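Local coordinates for putative branched-chain amino acid aminotransferase IlvE (Streptococcus mutans, PDB 4DQN), which probably catalyses the pyridoxal-phosphate-dependent transfer of the amino group between branched-chain amino acids and 2-oxoglutarate in isoleucine and leucine biosynthesis, at residues A[282-296]-A[308-322]. Numbering follows the deposited sequence.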
loop_
_atom_site.group_PDB
_atom_site.type_symbol
_atom_site.label_atom_id
_atom_site.label_comp_id
_atom_site.label_asym_id
_atom_site.label_seq_id
_atom_site.Cartn_x
_atom_site.Cartn_y
_atom_site.Cartn_z
ATOM N N VAL A 282 -25.736 23.663 4.159
ATOM C CA VAL A 282 -26.278 24.067 5.452
ATOM C C VAL A 282 -25.888 23.056 6.543
ATOM O O VAL A 282 -25.795 23.397 7.730
ATOM C CB VAL A 282 -27.814 24.271 5.331
ATOM C CG1 VAL A 282 -28.523 23.985 6.618
ATOM C CG2 VAL A 282 -28.120 25.690 4.863
ATOM N N GLU A 283 -25.639 21.816 6.122
ATOM C CA GLU A 283 -25.100 20.776 7.005
ATOM C C GLU A 283 -24.097 19.929 6.237
ATOM O O GLU A 283 -24.208 19.783 5.015
ATOM C CB GLU A 283 -26.209 19.848 7.521
ATOM C CG GLU A 283 -27.299 20.492 8.362
ATOM C CD GLU A 283 -28.396 19.489 8.719
ATOM O OE1 GLU A 283 -28.074 18.296 8.927
ATOM O OE2 GLU A 283 -29.580 19.881 8.785
ATOM N N ALA A 284 -23.142 19.344 6.953
ATOM C CA ALA A 284 -22.179 18.437 6.337
ATOM C C ALA A 284 -21.763 17.359 7.319
ATOM O O ALA A 284 -21.779 17.579 8.528
ATOM C CB ALA A 284 -20.950 19.203 5.859
ATOM N N GLY A 285 -21.368 16.200 6.798
ATOM C CA GLY A 285 -20.837 15.153 7.647
ATOM C C GLY A 285 -19.978 14.149 6.906
ATOM O O GLY A 285 -19.783 14.240 5.689
ATOM N N ALA A 286 -19.460 13.189 7.657
ATOM C CA ALA A 286 -18.733 12.065 7.096
ATOM C C ALA A 286 -19.572 10.825 7.342
ATOM O O ALA A 286 -20.260 10.734 8.361
ATOM C CB ALA A 286 -17.369 11.928 7.779
ATOM N N CYS A 287 -19.530 9.865 6.427
ATOM C CA CYS A 287 -20.289 8.635 6.635
ATOM C C CYS A 287 -19.459 7.397 6.323
ATOM O O CYS A 287 -18.609 7.415 5.432
ATOM C CB CYS A 287 -21.591 8.648 5.834
ATOM S SG CYS A 287 -21.393 8.690 4.039
ATOM N N GLY A 288 -19.688 6.330 7.082
ATOM C CA GLY A 288 -18.964 5.083 6.891
ATOM C C GLY A 288 -19.436 4.060 7.909
ATOM O O GLY A 288 -20.178 4.407 8.830
ATOM N N THR A 289 -19.011 2.809 7.755
ATOM C CA THR A 289 -19.418 1.731 8.663
ATOM C C THR A 289 -19.076 2.010 10.125
ATOM O O THR A 289 -19.934 1.923 11.016
ATOM C CB THR A 289 -18.779 0.401 8.259
ATOM O OG1 THR A 289 -19.267 0.014 6.964
ATOM C CG2 THR A 289 -19.110 -0.682 9.288
ATOM N N ALA A 290 -17.821 2.358 10.373
ATOM C CA ALA A 290 -17.368 2.601 11.736
ATOM C C ALA A 290 -17.953 3.905 12.259
ATOM O O ALA A 290 -18.413 3.998 13.403
ATOM C CB ALA A 290 -15.838 2.642 11.781
ATOM N N ALA A 291 -17.946 4.910 11.393
ATOM C CA ALA A 291 -18.406 6.241 11.743
ATOM C C ALA A 291 -19.936 6.336 11.878
ATOM O O ALA A 291 -20.439 7.042 12.760
ATOM C CB ALA A 291 -17.894 7.237 10.699
ATOM N N VAL A 292 -20.650 5.601 11.022
ATOM C CA VAL A 292 -22.084 5.799 10.763
ATOM C C VAL A 292 -22.269 7.174 10.131
ATOM O O VAL A 292 -22.067 7.330 8.925
ATOM C CB VAL A 292 -22.976 5.595 11.998
ATOM C CG1 VAL A 292 -24.416 5.536 11.571
ATOM C CG2 VAL A 292 -22.598 4.303 12.717
ATOM N N ILE A 293 -22.626 8.172 10.931
ATOM C CA ILE A 293 -22.449 9.557 10.502
ATOM C C ILE A 293 -21.636 10.314 11.543
ATOM O O ILE A 293 -21.959 10.278 12.735
ATOM C CB ILE A 293 -23.791 10.275 10.249
ATOM C CG1 ILE A 293 -24.504 9.642 9.052
ATOM C CG2 ILE A 293 -23.564 11.780 10.006
ATOM C CD1 ILE A 293 -25.940 10.118 8.832
ATOM N N SER A 294 -20.558 10.964 11.099
ATOM C CA SER A 294 -19.818 11.881 11.954
ATOM C C SER A 294 -20.134 13.289 11.482
ATOM O O SER A 294 -19.621 13.716 10.451
ATOM C CB SER A 294 -18.308 11.638 11.853
ATOM O OG SER A 294 -17.977 10.303 12.190
ATOM N N PRO A 295 -20.987 14.010 12.225
ATOM C CA PRO A 295 -21.342 15.384 11.840
ATOM C C PRO A 295 -20.108 16.278 11.812
ATOM O O PRO A 295 -19.250 16.188 12.704
ATOM C CB PRO A 295 -22.282 15.835 12.968
ATOM C CG PRO A 295 -22.831 14.541 13.560
ATOM C CD PRO A 295 -21.663 13.584 13.466
ATOM N N ILE A 296 -19.995 17.118 10.790
ATOM C CA ILE A 296 -18.860 18.030 10.725
ATOM C C ILE A 296 -19.275 19.373 11.308
ATOM O O ILE A 296 -20.266 19.966 10.875
ATOM C CB ILE A 296 -18.328 18.185 9.274
ATOM C CG1 ILE A 296 -17.700 16.867 8.809
ATOM C CG2 ILE A 296 -17.319 19.325 9.181
ATOM C CD1 ILE A 296 -17.461 16.770 7.302
ATOM N N PHE A 308 -20.506 24.870 8.950
ATOM C CA PHE A 308 -21.718 24.656 8.168
ATOM C C PHE A 308 -22.966 24.960 8.981
ATOM O O PHE A 308 -23.792 25.785 8.592
ATOM C CB PHE A 308 -21.769 23.217 7.645
ATOM C CG PHE A 308 -20.606 22.860 6.769
ATOM C CD1 PHE A 308 -20.648 23.117 5.407
ATOM C CD2 PHE A 308 -19.464 22.281 7.310
ATOM C CE1 PHE A 308 -19.578 22.799 4.596
ATOM C CE2 PHE A 308 -18.380 21.961 6.508
ATOM C CZ PHE A 308 -18.434 22.219 5.147
ATOM N N TYR A 309 -23.098 24.287 10.117
ATOM C CA TYR A 309 -24.312 24.382 10.911
ATOM C C TYR A 309 -23.998 24.902 12.300
ATOM O O TYR A 309 -24.502 25.947 12.714
ATOM C CB TYR A 309 -25.001 23.015 10.994
ATOM C CG TYR A 309 -26.316 23.078 11.733
ATOM C CD1 TYR A 309 -26.402 22.691 13.060
ATOM C CD2 TYR A 309 -27.453 23.562 11.114
ATOM C CE1 TYR A 309 -27.589 22.762 13.746
ATOM C CE2 TYR A 309 -28.656 23.637 11.792
ATOM C CZ TYR A 309 -28.708 23.237 13.110
ATOM O OH TYR A 309 -29.888 23.294 13.806
ATOM N N SER A 310 -23.150 24.168 13.016
ATOM C CA SER A 310 -22.753 24.542 14.366
ATOM C C SER A 310 -21.519 23.763 14.785
ATOM O O SER A 310 -21.268 22.667 14.276
ATOM C CB SER A 310 -23.884 24.259 15.353
ATOM O OG SER A 310 -23.410 24.415 16.677
ATOM N N GLU A 311 -20.754 24.316 15.718
ATOM C CA GLU A 311 -19.577 23.620 16.216
ATOM C C GLU A 311 -19.948 22.675 17.338
ATOM O O GLU A 311 -19.172 21.786 17.692
ATOM C CB GLU A 311 -18.533 24.613 16.725
ATOM C CG GLU A 311 -17.778 25.326 15.631
ATOM C CD GLU A 311 -16.742 26.276 16.184
ATOM O OE1 GLU A 311 -15.729 25.794 16.733
ATOM O OE2 GLU A 311 -16.950 27.502 16.071
ATOM N N THR A 312 -21.138 22.869 17.898
ATOM C CA THR A 312 -21.548 22.099 19.068
ATOM C C THR A 312 -22.818 21.271 18.858
ATOM O O THR A 312 -22.978 20.204 19.452
ATOM C CB THR A 312 -21.736 23.012 20.291
ATOM O OG1 THR A 312 -22.212 22.230 21.393
ATOM C CG2 THR A 312 -22.738 24.113 19.991
ATOM N N GLU A 313 -23.714 21.759 18.012
ATOM C CA GLU A 313 -24.964 21.058 17.757
ATOM C C GLU A 313 -24.989 20.440 16.366
ATOM O O GLU A 313 -24.231 20.837 15.484
ATOM C CB GLU A 313 -26.151 21.996 17.978
ATOM C CG GLU A 313 -26.501 22.140 19.456
ATOM C CD GLU A 313 -26.990 23.525 19.817
ATOM O OE1 GLU A 313 -26.811 24.452 18.995
ATOM O OE2 GLU A 313 -27.547 23.686 20.928
ATOM N N VAL A 314 -25.847 19.450 16.174
ATOM C CA VAL A 314 -25.922 18.790 14.883
ATOM C C VAL A 314 -27.241 19.097 14.187
ATOM O O VAL A 314 -28.295 19.181 14.828
ATOM C CB VAL A 314 -25.607 17.273 14.997
ATOM C CG1 VAL A 314 -25.593 16.847 16.446
ATOM C CG2 VAL A 314 -26.546 16.427 14.161
ATOM N N GLY A 315 -27.167 19.303 12.875
ATOM C CA GLY A 315 -28.319 19.715 12.098
ATOM C C GLY A 315 -29.443 18.701 12.060
ATOM O O GLY A 315 -29.217 17.499 12.232
ATOM N N PRO A 316 -30.667 19.190 11.825
ATOM C CA PRO A 316 -31.897 18.399 11.766
ATOM C C PRO A 316 -31.896 17.327 10.687
ATOM O O PRO A 316 -32.411 16.235 10.941
ATOM C CB PRO A 316 -32.974 19.453 11.447
ATOM C CG PRO A 316 -32.219 20.657 10.934
ATOM C CD PRO A 316 -30.944 20.634 11.719
ATOM N N VAL A 317 -31.366 17.627 9.502
ATOM C CA VAL A 317 -31.423 16.671 8.398
ATOM C C VAL A 317 -30.453 15.527 8.677
ATOM O O VAL A 317 -30.783 14.354 8.460
ATOM C CB VAL A 317 -31.114 17.343 7.031
ATOM C CG1 VAL A 317 -31.077 16.304 5.903
ATOM C CG2 VAL A 317 -32.139 18.433 6.724
ATOM N N THR A 318 -29.266 15.873 9.174
ATOM C CA THR A 318 -28.298 14.865 9.610
ATOM C C THR A 318 -28.942 13.967 10.669
ATOM O O THR A 318 -28.864 12.742 10.589
ATOM C CB THR A 318 -27.007 15.504 10.179
ATOM O OG1 THR A 318 -26.344 16.250 9.147
ATOM C CG2 THR A 318 -26.049 14.429 10.694
ATOM N N HIS A 319 -29.597 14.581 11.649
ATOM C CA HIS A 319 -30.282 13.819 12.694
ATOM C C HIS A 319 -31.292 12.837 12.120
ATOM O O HIS A 319 -31.373 11.690 12.556
ATOM C CB HIS A 319 -31.002 14.767 13.654
ATOM C CG HIS A 319 -30.245 15.052 14.912
ATOM N ND1 HIS A 319 -29.734 16.299 15.213
ATOM C CD2 HIS A 319 -29.939 14.257 15.964
ATOM C CE1 HIS A 319 -29.127 16.251 16.387
ATOM N NE2 HIS A 319 -29.235 15.025 16.863
ATOM N N LYS A 320 -32.066 13.297 11.142
ATOM C CA LYS A 320 -33.135 12.494 10.549
ATOM C C LYS A 320 -32.589 11.311 9.767
ATOM O O LYS A 320 -33.146 10.216 9.809
ATOM C CB LYS A 320 -33.999 13.361 9.624
ATOM C CG LYS A 320 -35.147 14.071 10.329
ATOM C CD LYS A 320 -35.605 15.289 9.533
ATOM C CE LYS A 320 -35.682 14.988 8.040
ATOM N NZ LYS A 320 -35.866 16.234 7.214
ATOM N N LEU A 321 -31.513 11.547 9.029
ATOM C CA LEU A 321 -30.869 10.490 8.256
ATOM C C LEU A 321 -30.230 9.469 9.184
ATOM O O LEU A 321 -30.318 8.263 8.936
ATOM C CB LEU A 321 -29.808 11.081 7.318
ATOM C CG LEU A 321 -30.350 11.945 6.175
ATOM C CD1 LEU A 321 -29.221 12.717 5.484
ATOM C CD2 LEU A 321 -31.064 11.083 5.178
ATOM N N TYR A 322 -29.579 9.955 10.239
ATOM C CA TYR A 322 -28.938 9.078 11.224
ATOM C C TYR A 322 -29.957 8.169 11.904
ATOM O O TYR A 322 -29.758 6.950 11.992
ATOM C CB TYR A 322 -28.197 9.904 12.279
ATOM C CG TYR A 322 -27.501 9.080 13.361
ATOM C CD1 TYR A 322 -26.185 8.641 13.196
ATOM C CD2 TYR A 322 -28.153 8.753 14.551
ATOM C CE1 TYR A 322 -25.543 7.894 14.189
ATOM C CE2 TYR A 322 -27.525 8.005 15.541
ATOM C CZ TYR A 322 -26.217 7.580 15.354
ATOM O OH TYR A 322 -25.581 6.839 16.335
HETATM O O HOH W 1 -24.068 16.936 9.960
HETATM O O HOH W 2 -21.455 22.527 11.120
#
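The N-terminus of helix 316-329 is gripped by the carboxylate of a strand residue: E283, at the classic beta bulge that V282 and E283 form opposite I233, reaches past the N-cap, G315, and P316, which has no N-H, to the next two amides. Its chain runs extended beyond CG, and the two oxygens receive these amides on their syn lone pairs, V317 N to OE2 at 3.0 Å and T318 N to OE1 at 2.7 Å. T318 OG1 donates to the same OE1, nearly in line with its C-O bond, so three bonds fix the buried group, its charge probably stabilised by the helix dipole. Water 1 donates to both T318 OG1 and A284 O, tying the helix to the strand. In this class IV aminotransferase the helix lies against the hairpin of strands 281-288 and 292-301. With T318 OG1 beside the backbone N (chi1 -63°), CG2 is anti to that N and meets I293 CG2 at 3.7 Å, while I293 CD1 lies 4.1 Å from Y322 CB. V292 crosses Y322 at about a right angle, V292 CG1 3.7 Å from Y322 CE1. A284 CB sits over the centre of one F308 face, and I296 CG2 approaches F308 CE2 at 3.9 Å.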